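Local coordinates for putative membrane anchored protein (Corynebacterium diphtheriae, PDB 3LSO), which is of unknown function but is probably a secreted, membrane-anchored surface protein built from beta domains, the first of them in a family of the E-set clan, at residues B[28-33]-B[176-181]; B[47-52]-B[69-74]; B[93-98]-B[115-120]; B[102-107]-B[142-147]. All coordinates share one frame; numbering follows the deposited sequence.

Contact 1. Residues B[28-33]-B[176-181]; sequences SDVDCS and CTTNAD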
loop_
_atom_site.group_PDB
_atom_site.type_symbol
_atom_site.label_atom_id
_atom_site.label_comp_id
_atom_site.label_asym_id
_atom_site.label_seq_id
_atom_site.Cartn_x
_atom_site.Cartn_y
_atom_site.Cartn_z
ATOM N N SER B 28 8.187 33.873 -20.459
ATOM C CA SER B 28 7.593 35.024 -19.765
ATOM C C SER B 28 8.373 36.319 -19.955
ATOM O O SER B 28 9.596 36.329 -19.918
ATOM C CB SER B 28 7.475 34.738 -18.266
ATOM O OG SER B 28 8.715 34.308 -17.725
ATOM N N ASP B 29 7.632 37.410 -20.119
ATOM C CA ASP B 29 8.182 38.740 -20.349
ATOM C C ASP B 29 8.994 39.245 -19.175
ATOM O O ASP B 29 8.552 39.174 -18.036
ATOM C CB ASP B 29 7.046 39.718 -20.636
ATOM C CG ASP B 29 6.316 39.394 -21.919
ATOM O OD1 ASP B 29 6.876 38.633 -22.737
ATOM O OD2 ASP B 29 5.188 39.906 -22.120
ATOM N N VAL B 30 10.188 39.751 -19.471
ATOM C CA VAL B 30 11.047 40.387 -18.467
ATOM C C VAL B 30 11.272 41.836 -18.811
ATOM O O VAL B 30 11.181 42.228 -19.974
ATOM C CB VAL B 30 12.434 39.687 -18.301
ATOM C CG1 VAL B 30 12.287 38.408 -17.557
ATOM C CG2 VAL B 30 13.080 39.411 -19.633
ATOM N N ASP B 31 11.550 42.631 -17.786
ATOM C CA ASP B 31 11.876 44.040 -17.958
ATOM C C ASP B 31 13.221 44.297 -17.283
ATOM O O ASP B 31 13.306 44.392 -16.055
ATOM C CB ASP B 31 10.775 44.914 -17.356
ATOM C CG ASP B 31 10.801 46.349 -17.876
ATOM O OD1 ASP B 31 11.893 46.893 -18.183
ATOM O OD2 ASP B 31 9.699 46.941 -17.970
ATOM N N CYS B 32 14.268 44.400 -18.093
ATOM C CA CYS B 32 15.629 44.514 -17.576
ATOM C C CYS B 32 16.115 45.956 -17.458
ATOM O O CYS B 32 15.959 46.736 -18.389
ATOM C CB CYS B 32 16.581 43.687 -18.445
ATOM S SG CYS B 32 16.174 41.911 -18.432
ATOM N N SER B 33 16.661 46.309 -16.296
ATOM C CA SER B 33 17.372 47.575 -16.108
ATOM C C SER B 33 18.868 47.338 -16.032
ATOM O O SER B 33 19.338 46.466 -15.291
ATOM C CB SER B 33 16.945 48.292 -14.823
ATOM O OG SER B 33 15.613 48.730 -14.901
ATOM N N CYS B 176 16.544 42.295 -13.877
ATOM C CA CYS B 176 15.396 41.912 -14.670
ATOM C C CYS B 176 14.235 41.491 -13.790
ATOM O O CYS B 176 14.392 40.617 -12.937
ATOM C CB CYS B 176 15.758 40.764 -15.600
ATOM S SG CYS B 176 17.095 41.139 -16.719
ATOM N N THR B 177 13.075 42.104 -14.016
ATOM C CA THR B 177 11.865 41.770 -13.283
ATOM C C THR B 177 10.819 41.214 -14.224
ATOM O O THR B 177 10.711 41.638 -15.378
ATOM C CB THR B 177 11.228 43.008 -12.602
ATOM O OG1 THR B 177 10.551 43.804 -13.589
ATOM C CG2 THR B 177 12.267 43.853 -11.851
ATOM N N THR B 178 10.018 40.291 -13.706
ATOM C CA THR B 178 8.868 39.757 -14.424
ATOM C C THR B 178 7.653 39.727 -13.499
ATOM O O THR B 178 7.809 39.768 -12.275
ATOM C CB THR B 178 9.174 38.356 -14.999
ATOM O OG1 THR B 178 8.207 38.022 -16.000
ATOM C CG2 THR B 178 9.178 37.293 -13.912
ATOM N N ASN B 179 6.454 39.676 -14.091
ATOM C CA ASN B 179 5.182 39.572 -13.350
ATOM C C ASN B 179 4.503 38.213 -13.486
ATOM O O ASN B 179 3.310 38.087 -13.220
ATOM C CB ASN B 179 4.182 40.636 -13.827
ATOM C CG ASN B 179 4.665 42.053 -13.604
ATOM O OD1 ASN B 179 5.516 42.325 -12.747
ATOM N ND2 ASN B 179 4.123 42.973 -14.383
ATOM N N ALA B 180 5.240 37.199 -13.914
ATOM C CA ALA B 180 4.632 35.899 -14.150
ATOM C C ALA B 180 4.313 35.120 -12.863
ATOM O O ALA B 180 5.096 35.123 -11.903
ATOM C CB ALA B 180 5.490 35.074 -15.081
ATOM N N ASP B 181 3.151 34.468 -12.869
ATOM C CA ASP B 181 2.654 33.655 -11.761
ATOM C C ASP B 181 2.630 32.225 -12.216
ATOM O O ASP B 181 2.502 31.312 -11.398
ATOM C CB ASP B 181 1.199 34.018 -11.415
ATOM C CG ASP B 181 0.993 35.508 -11.185
ATOM O OD1 ASP B 181 1.857 36.135 -10.520
ATOM O OD2 ASP B 181 -0.035 36.049 -11.662
#

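Contact 2. Residues B[47-52]-B[69-74]; sequences SNFSAE and IKIKDI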
loop_
_atom_site.group_PDB
_atom_site.type_symbol
_atom_site.label_atom_id
_atom_site.label_comp_id
_atom_site.label_asym_id
_atom_site.label_seq_id
_atom_site.Cartn_x
_atom_site.Cartn_y
_atom_site.Cartn_z
ATOM N N SER B 47 12.223 42.289 -22.575
ATOM C CA SER B 47 12.689 41.051 -23.202
ATOM C C SER B 47 11.829 39.809 -22.864
ATOM O O SER B 47 10.670 39.936 -22.436
ATOM C CB SER B 47 14.142 40.813 -22.816
ATOM O OG SER B 47 14.677 39.740 -23.550
ATOM N N ASN B 48 12.408 38.617 -23.070
ATOM C CA ASN B 48 11.744 37.321 -22.837
ATOM C C ASN B 48 12.701 36.269 -22.275
ATOM O O ASN B 48 13.841 36.170 -22.721
ATOM C CB ASN B 48 11.102 36.797 -24.132
ATOM C CG ASN B 48 9.652 37.235 -24.284
ATOM O OD1 ASN B 48 9.316 38.055 -25.148
ATOM N ND2 ASN B 48 8.784 36.696 -23.430
ATOM N N PHE B 49 12.218 35.474 -21.319
ATOM C CA PHE B 49 13.035 34.494 -20.594
ATOM C C PHE B 49 12.395 33.122 -20.630
ATOM O O PHE B 49 11.406 32.879 -19.938
ATOM C CB PHE B 49 13.189 34.930 -19.143
ATOM C CG PHE B 49 13.897 33.932 -18.270
ATOM C CD1 PHE B 49 15.293 33.858 -18.260
ATOM C CD2 PHE B 49 13.179 33.092 -17.422
ATOM C CE1 PHE B 49 15.971 32.937 -17.429
ATOM C CE2 PHE B 49 13.853 32.169 -16.580
ATOM C CZ PHE B 49 15.248 32.093 -16.592
ATOM N N SER B 50 12.979 32.220 -21.413
ATOM C CA SER B 50 12.405 30.887 -21.625
ATOM C C SER B 50 13.215 29.758 -20.966
ATOM O O SER B 50 14.418 29.625 -21.201
ATOM C CB SER B 50 12.212 30.625 -23.123
ATOM O OG SER B 50 13.415 30.816 -23.839
ATOM N N ALA B 51 12.544 28.949 -20.145
ATOM C CA ALA B 51 13.181 27.822 -19.470
ATOM C C ALA B 51 12.262 26.606 -19.331
ATOM O O ALA B 51 11.043 26.736 -19.197
ATOM C CB ALA B 51 13.698 28.248 -18.117
ATOM N N GLU B 52 12.869 25.422 -19.371
ATOM C CA GLU B 52 12.156 24.158 -19.222
ATOM C C GLU B 52 12.684 23.404 -17.999
ATOM O O GLU B 52 13.867 23.062 -17.916
ATOM C CB GLU B 52 12.294 23.318 -20.495
ATOM C CG GLU B 52 11.905 21.860 -20.329
ATOM C CD GLU B 52 11.769 21.119 -21.650
ATOM O OE1 GLU B 52 12.349 21.568 -22.669
ATOM O OE2 GLU B 52 11.072 20.076 -21.662
ATOM N N ILE B 69 17.308 21.912 -15.753
ATOM C CA ILE B 69 16.871 23.181 -16.313
ATOM C C ILE B 69 17.566 23.461 -17.643
ATOM O O ILE B 69 18.783 23.646 -17.696
ATOM C CB ILE B 69 17.136 24.347 -15.345
ATOM C CG1 ILE B 69 16.435 24.100 -13.998
ATOM C CG2 ILE B 69 16.690 25.657 -15.977
ATOM C CD1 ILE B 69 17.023 24.875 -12.824
ATOM N N LYS B 70 16.781 23.475 -18.711
ATOM C CA LYS B 70 17.265 23.888 -20.015
ATOM C C LYS B 70 16.871 25.354 -20.242
ATOM O O LYS B 70 15.696 25.686 -20.366
ATOM C CB LYS B 70 16.714 22.968 -21.117
ATOM C CG LYS B 70 17.198 21.520 -21.022
ATOM C CD LYS B 70 16.847 20.704 -22.269
ATOM C CE LYS B 70 17.338 19.260 -22.149
ATOM N NZ LYS B 70 17.064 18.465 -23.373
ATOM N N ILE B 71 17.860 26.239 -20.257
ATOM C CA ILE B 71 17.604 27.655 -20.508
ATOM C C ILE B 71 17.956 28.035 -21.946
ATOM O O ILE B 71 19.115 27.941 -22.376
ATOM C CB ILE B 71 18.332 28.569 -19.514
ATOM C CG1 ILE B 71 17.809 28.330 -18.099
ATOM C CG2 ILE B 71 18.119 30.028 -19.884
ATOM C CD1 ILE B 71 18.598 29.039 -17.004
ATOM N N LYS B 72 16.930 28.466 -22.673
ATOM C CA LYS B 72 17.058 28.851 -24.064
ATOM C C LYS B 72 17.813 30.183 -24.171
ATOM O O LYS B 72 17.543 31.135 -23.417
ATOM C CB LYS B 72 15.666 28.943 -24.695
ATOM C CG LYS B 72 15.619 28.834 -26.215
ATOM C CD LYS B 72 15.463 27.396 -26.705
ATOM C CE LYS B 72 15.183 27.403 -28.195
ATOM N NZ LYS B 72 15.857 26.276 -28.860
ATOM N N ASP B 73 18.776 30.229 -25.093
ATOM C CA ASP B 73 19.569 31.428 -25.348
ATOM C C ASP B 73 18.665 32.644 -25.382
ATOM O O ASP B 73 17.530 32.569 -25.855
ATOM C CB ASP B 73 20.270 31.342 -26.710
ATOM C CG ASP B 73 21.109 30.090 -26.874
ATOM O OD1 ASP B 73 20.639 28.987 -26.515
ATOM O OD2 ASP B 73 22.240 30.218 -27.395
ATOM N N ILE B 74 19.163 33.767 -24.881
ATOM C CA ILE B 74 18.457 35.027 -25.082
ATOM C C ILE B 74 19.336 36.049 -25.803
ATOM O O ILE B 74 20.404 36.427 -25.310
ATOM C CB ILE B 74 17.794 35.554 -23.791
ATOM C CG1 ILE B 74 18.816 35.793 -22.681
ATOM C CG2 ILE B 74 16.732 34.558 -23.316
ATOM C CD1 ILE B 74 18.205 36.436 -21.410
#

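Contact 3. Residues B[93-98]-B[115-120]; sequences SIRINV and NGVLSI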
loop_
_atom_site.group_PDB
_atom_site.type_symbol
_atom_site.label_atom_id
_atom_site.label_comp_id
_atom_site.label_asym_id
_atom_site.label_seq_id
_atom_site.Cartn_x
_atom_site.Cartn_y
_atom_site.Cartn_z
ATOM N N SER B 93 22.565 35.662 -11.394
ATOM C CA SER B 93 21.659 35.080 -10.426
ATOM C C SER B 93 20.307 34.828 -11.051
ATOM O O SER B 93 19.632 35.774 -11.447
ATOM C CB SER B 93 21.484 36.040 -9.243
ATOM O OG SER B 93 21.976 35.491 -8.033
ATOM N N ILE B 94 19.905 33.563 -11.142
ATOM C CA ILE B 94 18.541 33.214 -11.543
ATOM C C ILE B 94 17.782 32.881 -10.279
ATOM O O ILE B 94 18.247 32.075 -9.474
ATOM C CB ILE B 94 18.519 32.006 -12.445
ATOM C CG1 ILE B 94 19.400 32.262 -13.656
ATOM C CG2 ILE B 94 17.087 31.692 -12.891
ATOM C CD1 ILE B 94 19.984 31.001 -14.246
ATOM N N ARG B 95 16.622 33.499 -10.092
ATOM C CA ARG B 95 15.926 33.376 -8.835
ATOM C C ARG B 95 14.556 32.779 -9.036
ATOM O O ARG B 95 13.717 33.317 -9.777
ATOM C CB ARG B 95 15.862 34.729 -8.158
ATOM C CG ARG B 95 17.237 35.339 -8.057
ATOM C CD ARG B 95 17.213 36.703 -7.481
ATOM N NE ARG B 95 16.908 36.683 -6.058
ATOM C CZ ARG B 95 15.779 37.150 -5.543
ATOM N NH1 ARG B 95 14.838 37.667 -6.343
ATOM N NH2 ARG B 95 15.596 37.097 -4.229
ATOM N N ILE B 96 14.346 31.632 -8.405
ATOM C CA ILE B 96 13.106 30.904 -8.554
ATOM C C ILE B 96 12.523 30.838 -7.167
ATOM O O ILE B 96 13.255 30.645 -6.197
ATOM C CB ILE B 96 13.351 29.466 -9.087
ATOM C CG1 ILE B 96 14.139 29.465 -10.403
ATOM C CG2 ILE B 96 12.048 28.682 -9.231
ATOM C CD1 ILE B 96 13.580 30.334 -11.487
ATOM N N ASN B 97 11.215 31.042 -7.070
ATOM C CA ASN B 97 10.486 30.796 -5.838
ATOM C C ASN B 97 10.230 29.303 -5.740
ATOM O O ASN B 97 9.570 28.727 -6.607
ATOM C CB ASN B 97 9.161 31.569 -5.829
ATOM C CG ASN B 97 8.489 31.591 -4.459
ATOM O OD1 ASN B 97 8.724 30.743 -3.602
ATOM N ND2 ASN B 97 7.632 32.577 -4.259
ATOM N N VAL B 98 10.764 28.669 -4.699
ATOM C CA VAL B 98 10.554 27.231 -4.527
ATOM C C VAL B 98 9.729 26.883 -3.304
ATOM O O VAL B 98 9.415 25.722 -3.099
ATOM C CB VAL B 98 11.875 26.426 -4.497
ATOM C CG1 VAL B 98 12.611 26.559 -5.820
ATOM C CG2 VAL B 98 12.739 26.843 -3.312
ATOM N N ASN B 115 15.284 31.115 2.489
ATOM C CA ASN B 115 13.934 31.621 2.747
ATOM C C ASN B 115 13.040 31.429 1.499
ATOM O O ASN B 115 12.425 32.372 0.975
ATOM C CB ASN B 115 14.020 33.096 3.222
ATOM C CG ASN B 115 12.660 33.705 3.566
ATOM O OD1 ASN B 115 11.862 33.123 4.313
ATOM N ND2 ASN B 115 12.400 34.892 3.026
ATOM N N GLY B 116 13.015 30.187 1.018
ATOM C CA GLY B 116 12.173 29.797 -0.099
ATOM C C GLY B 116 12.669 30.200 -1.476
ATOM O O GLY B 116 12.044 29.876 -2.495
ATOM N N VAL B 117 13.783 30.912 -1.530
ATOM C CA VAL B 117 14.286 31.359 -2.814
ATOM C C VAL B 117 15.473 30.508 -3.193
ATOM O O VAL B 117 16.394 30.332 -2.398
ATOM C CB VAL B 117 14.686 32.837 -2.810
ATOM C CG1 VAL B 117 14.940 33.294 -4.232
ATOM C CG2 VAL B 117 13.603 33.691 -2.167
ATOM N N LEU B 118 15.417 29.954 -4.400
ATOM C CA LEU B 118 16.521 29.211 -4.955
ATOM C C LEU B 118 17.277 30.122 -5.889
ATOM O O LEU B 118 16.725 30.596 -6.882
ATOM C CB LEU B 118 16.042 27.987 -5.738
ATOM C CG LEU B 118 17.184 27.223 -6.443
ATOM C CD1 LEU B 118 18.153 26.611 -5.424
ATOM C CD2 LEU B 118 16.659 26.155 -7.375
ATOM N N SER B 119 18.541 30.360 -5.575
ATOM C CA SER B 119 19.352 31.206 -6.412
ATOM C C SER B 119 20.361 30.366 -7.176
ATOM O O SER B 119 21.098 29.578 -6.588
ATOM C CB SER B 119 20.038 32.268 -5.567
ATOM O OG SER B 119 20.541 33.303 -6.396
ATOM N N ILE B 120 20.355 30.513 -8.492
ATOM C CA ILE B 120 21.298 29.836 -9.363
ATOM C C ILE B 120 22.348 30.853 -9.802
ATOM O O ILE B 120 22.109 31.703 -10.674
ATOM C CB ILE B 120 20.595 29.223 -10.586
ATOM C CG1 ILE B 120 19.435 28.333 -10.137
ATOM C CG2 ILE B 120 21.589 28.439 -11.445
ATOM C CD1 ILE B 120 18.540 27.868 -11.261
#

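Contact 4. Residues B[102-107]-B[142-147]; sequences VKLDGN and VRLQAL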
loop_
_atom_site.group_PDB
_atom_site.type_symbol
_atom_site.label_atom_id
_atom_site.label_comp_id
_atom_site.label_asym_id
_atom_site.label_seq_id
_atom_site.Cartn_x
_atom_site.Cartn_y
_atom_site.Cartn_z
ATOM N N VAL B 102 11.541 22.536 0.787
ATOM C CA VAL B 102 12.621 21.917 0.028
ATOM C C VAL B 102 14.007 22.406 0.492
ATOM O O VAL B 102 14.160 23.547 0.942
ATOM C CB VAL B 102 12.428 22.194 -1.481
ATOM C CG1 VAL B 102 13.049 23.507 -1.843
ATOM C CG2 VAL B 102 13.019 21.100 -2.330
ATOM N N LYS B 103 14.998 21.522 0.392
ATOM C CA LYS B 103 16.390 21.865 0.661
ATOM C C LYS B 103 17.325 21.212 -0.386
ATOM O O LYS B 103 16.945 20.243 -1.058
ATOM C CB LYS B 103 16.778 21.497 2.105
ATOM C CG LYS B 103 17.085 20.030 2.335
ATOM C CD LYS B 103 17.238 19.710 3.815
ATOM C CE LYS B 103 18.096 18.455 4.036
ATOM N NZ LYS B 103 17.665 17.682 5.239
ATOM N N LEU B 104 18.531 21.761 -0.533
ATOM C CA LEU B 104 19.551 21.213 -1.438
ATOM C C LEU B 104 20.142 19.921 -0.899
ATOM O O LEU B 104 20.389 19.798 0.301
ATOM C CB LEU B 104 20.676 22.230 -1.642
ATOM C CG LEU B 104 20.227 23.606 -2.135
ATOM C CD1 LEU B 104 21.202 24.724 -1.760
ATOM C CD2 LEU B 104 20.029 23.565 -3.620
ATOM N N ASP B 105 20.382 18.970 -1.792
ATOM C CA ASP B 105 21.040 17.730 -1.419
ATOM C C ASP B 105 22.527 17.769 -1.807
ATOM O O ASP B 105 22.870 17.540 -2.967
ATOM C CB ASP B 105 20.332 16.533 -2.064
ATOM C CG ASP B 105 20.601 15.223 -1.326
ATOM O OD1 ASP B 105 21.232 15.247 -0.237
ATOM O OD2 ASP B 105 20.175 14.158 -1.832
ATOM N N GLY B 106 23.402 18.067 -0.843
ATOM C CA GLY B 106 24.849 18.148 -1.093
ATOM C C GLY B 106 25.343 19.553 -1.430
ATOM O O GLY B 106 24.550 20.433 -1.808
ATOM N N ASN B 107 26.648 19.778 -1.296
ATOM C CA ASN B 107 27.201 21.100 -1.593
ATOM C C ASN B 107 27.473 21.305 -3.083
ATOM O O ASN B 107 28.482 20.853 -3.630
ATOM C CB ASN B 107 28.433 21.436 -0.732
ATOM C CG ASN B 107 28.060 22.042 0.626
ATOM O OD1 ASN B 107 27.136 22.861 0.729
ATOM N ND2 ASN B 107 28.792 21.642 1.675
ATOM N N VAL B 142 19.966 20.664 -10.775
ATOM C CA VAL B 142 19.828 20.933 -9.347
ATOM C C VAL B 142 19.354 19.690 -8.610
ATOM O O VAL B 142 18.350 19.085 -8.984
ATOM C CB VAL B 142 18.822 22.070 -9.054
ATOM C CG1 VAL B 142 18.784 22.359 -7.572
ATOM C CG2 VAL B 142 19.164 23.338 -9.831
ATOM N N ARG B 143 20.056 19.309 -7.554
ATOM C CA ARG B 143 19.579 18.221 -6.711
ATOM C C ARG B 143 18.876 18.747 -5.459
ATOM O O ARG B 143 19.413 19.560 -4.712
ATOM C CB ARG B 143 20.714 17.276 -6.349
ATOM C CG ARG B 143 20.245 15.968 -5.749
ATOM C CD ARG B 143 21.337 14.932 -5.786
ATOM N NE ARG B 143 20.854 13.658 -5.261
ATOM C CZ ARG B 143 20.142 12.765 -5.955
ATOM N NH1 ARG B 143 19.816 13.001 -7.228
ATOM N NH2 ARG B 143 19.750 11.636 -5.370
ATOM N N LEU B 144 17.661 18.273 -5.244
ATOM C CA LEU B 144 16.872 18.693 -4.105
ATOM C C LEU B 144 16.256 17.479 -3.425
ATOM O O LEU B 144 16.126 16.409 -4.031
ATOM C CB LEU B 144 15.756 19.623 -4.574
ATOM C CG LEU B 144 16.080 20.830 -5.476
ATOM C CD1 LEU B 144 14.860 21.264 -6.268
ATOM C CD2 LEU B 144 16.624 21.992 -4.671
ATOM N N GLN B 145 15.889 17.644 -2.158
ATOM C CA GLN B 145 14.939 16.738 -1.526
ATOM C C GLN B 145 13.824 17.531 -0.843
ATOM O O GLN B 145 14.045 18.649 -0.364
ATOM C CB GLN B 145 15.631 15.769 -0.561
ATOM C CG GLN B 145 16.548 16.419 0.459
ATOM C CD GLN B 145 17.143 15.404 1.430
ATOM O OE1 GLN B 145 17.944 14.549 1.038
ATOM N NE2 GLN B 145 16.758 15.501 2.707
ATOM N N ALA B 146 12.623 16.958 -0.828
ATOM C CA ALA B 146 11.495 17.571 -0.146
ATOM C C ALA B 146 11.507 17.163 1.321
ATOM O O ALA B 146 11.961 16.072 1.661
ATOM C CB ALA B 146 10.227 17.165 -0.794
ATOM N N LEU B 147 11.015 18.043 2.188
ATOM C CA LEU B 147 11.172 17.857 3.628
ATOM C C LEU B 147 10.051 17.026 4.206
ATOM O O LEU B 147 10.298 16.035 4.900
ATOM C CB LEU B 147 11.239 19.200 4.350
ATOM C CG LEU B 147 12.120 20.294 3.746
ATOM C CD1 LEU B 147 12.117 21.527 4.627
ATOM C CD2 LEU B 147 13.519 19.793 3.528
#

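Contact 1. Residues B[28-33]-B[176-181]
A disulfide between Cys32 and Cys176 fastens residues 28-33 to 176-181, its SG atoms 2.1 Å apart and chi3 at 109°. Both cysteines hold SG anti to their own carbonyl carbon, beside the backbone N (chi1 -62° for Cys32, -59° for Cys176), so the two sulfurs meet across the strands on one face of the sheet. The CA atoms of Cys32 and Cys176 are 3.9 Å apart. The link is a cross-strand disulfide at a non-hydrogen-bonded antiparallel pair, and it ties strand 25-36 to strand 170-177 within the N-terminal domain, which sequence places in the E-set clan. The next pair, Asp31 and Thr177, is hydrogen-bonded: Asp31 N reaches Thr177 O at 2.7 Å, in the carbonyl plane, while Thr177 N gives the return bond to Asp31 O from above the carbonyl plane. On the face opposite the disulfide, Thr177 OG1, tucked between its backbone N and carbonyl carbon, lies alongside CB of Asp31, whose carboxylate swings away. Beyond the ladder a side chain takes over from the backbone: Thr178, with OG1 anti to its N, donates to Asp29 O. Val30 CG1 rests obliquely against Thr178 CB at 4.0 Å, and both residues also touch Ile160 of strand 150-167. Farther along, CB of Ser28 meets CB of Ala180 at 3.8 Å.

Contact 2. Residues B[47-52]-B[69-74]
Residues 47-52 and 69-74 run antiparallel, their end-to-end directions 157° apart, and are zipped at one end. Glu52 and Lys70 form a hydrogen-bonded pair: Glu52 N reaches Lys70 O at 3.0 Å and Lys70 N reaches Glu52 O at 3.0 Å, each donor in the carbonyl plane. Ala51 and Ile71 make the neighbouring non-hydrogen-bonded pair, and Lys72 N adds a bond to Ser50 O at 3.1 Å. Past it the chains spread, Phe49 and Ile74 having CA atoms 7.1 Å apart. Ala51 and Ile71 share one face, where the small CB of Ala51 meets Ile71 CG1 at 4.1 Å. Phe49, with its ring carried anti to the backbone N (chi1 174°), brings CE1 obliquely to within 4.4 Å of Ile71 CG2; the same ring packs on Ile160 and Leu161 of strand 150-167. At the spread end Ile74 keeps CG1 between its N and carbonyl carbon (chi1 60°), which turns CG2 to the Asn48 carbonyl oxygen. The other face is polar. Ser50 OG lies against CB of Lys72, whose chain bends off at chi2, while Glu52 extends with its carboxylate well short of the Lys70 ammonium; Lys70 NZ has a long, weak ion pair with Glu54. This fits a strand pair with one face to the interior of the beta domain and the other to solvent, consistent with assignment to the E-set clan.

Contact 3. Residues B[93-98]-B[115-120]
Strands 87-97 and 117-129 pair as antiparallel neighbours in the N-terminal domain, assigned to the E-set clan, and residues 93-98 and 115-120 form a regular ladder there, the short segments at 158°. Ile94 with Ile120 and Ile96 with Leu118 are hydrogen-bonded pairs. In the first, Ile94 N reaches Ile120 O at 2.9 Å from above the carbonyl plane, whereas Ile120 N lies in the plane of the Ile94 carbonyl. Val98 N prolongs the ladder to Gly116 O at 2.8 Å, almost along the C=O axis. The buried face carries the isoleucines and Leu118. Ile94 and Ile120 cross obliquely with CB atoms 3.9 Å apart, each holding CG1 beside its backbone N, and Val98 CG1 leans on Leu118 CB at 3.7 Å. On the opposite face Arg95 bends at chi3 (71°), laying one face of its guanidinium over Val117 CG1, 3.9 Å from NH2; NH1 is hydrogen-bonded to the Thr159 carbonyl oxygen. Ser93 and Ser119 both direct OG to a hydrogen bond with Asn121 OD1. With Ile94 touching Ile71 and Ile120 touching Ile69 of strand 64-77, the apolar face turns to the interior between the walls of the beta domain, as is common in all-beta folds.

Contact 4. Residues B[102-107]-B[142-147]
The short strand 102-104 lies along the end of strand 132-146 as an antiparallel pairing in the N-terminal domain, the two local axes crossing at 141°. Its backbone groups are satisfied chiefly through Lys103 and Gln145, a hydrogen-bonded pair. Lys103 N donates to Gln145 O at 3.1 Å and Gln145 N to Lys103 O at 3.0 Å, both donors nearly along the C=O axis. A third bond, Asp105 N to Arg143 O at 3.1 Å, is straight at the hydrogen (175°) yet comes from above the carbonyl plane. On the polar face, the side chains of Asp105 and Arg143 run out together: the aspartate CG is anti to its N (chi1 -158°), and the extended arginine brings NE to a salt bridge with Asp105 OD2 at 3.5 Å. Arg143 NH1 has a second acidic partner in Asp66, so the guanidinium is shared between two carboxylates. Lys103 and Gln145 also run alongside each other, but their ends NZ and NE2 are both donors and form no bond. Aliphatic parts of Lys103 instead rest on Leu147, CD to CD2 at 3.7 Å. Away from the charges, Val102 CG2, anti to its N, touches Leu144 CB, and Val102 and Leu104 reach Leu113 of strand 111-114. Leu104 CD2 meets Leu144 CD2 obliquely at 3.9 Å.

All four contacts are antiparallel pairings within the N-terminal domain. Contacts 1 and 2 use neighbouring strands, 25-36 and 41-54, which are bonded to each other through Val30 and Ser47, among others. Contacts 2 and 3 meet through their apolar faces, where Ile71 packs on Ile94 and Ile69 on Ile120, whereas Leu104 on Leu118 joins contact 3 to contact 4. Contact 3 is the most buried, with no exposed residue among those that touch, and relies on regular backbone bonds and branched aliphatics. Contacts 1, 2 and 4 each have exposed residues; contact 1 adds a covalent link, contact 4 a salt bridge, and contact 2 neither, its two segments having no ion pair between them.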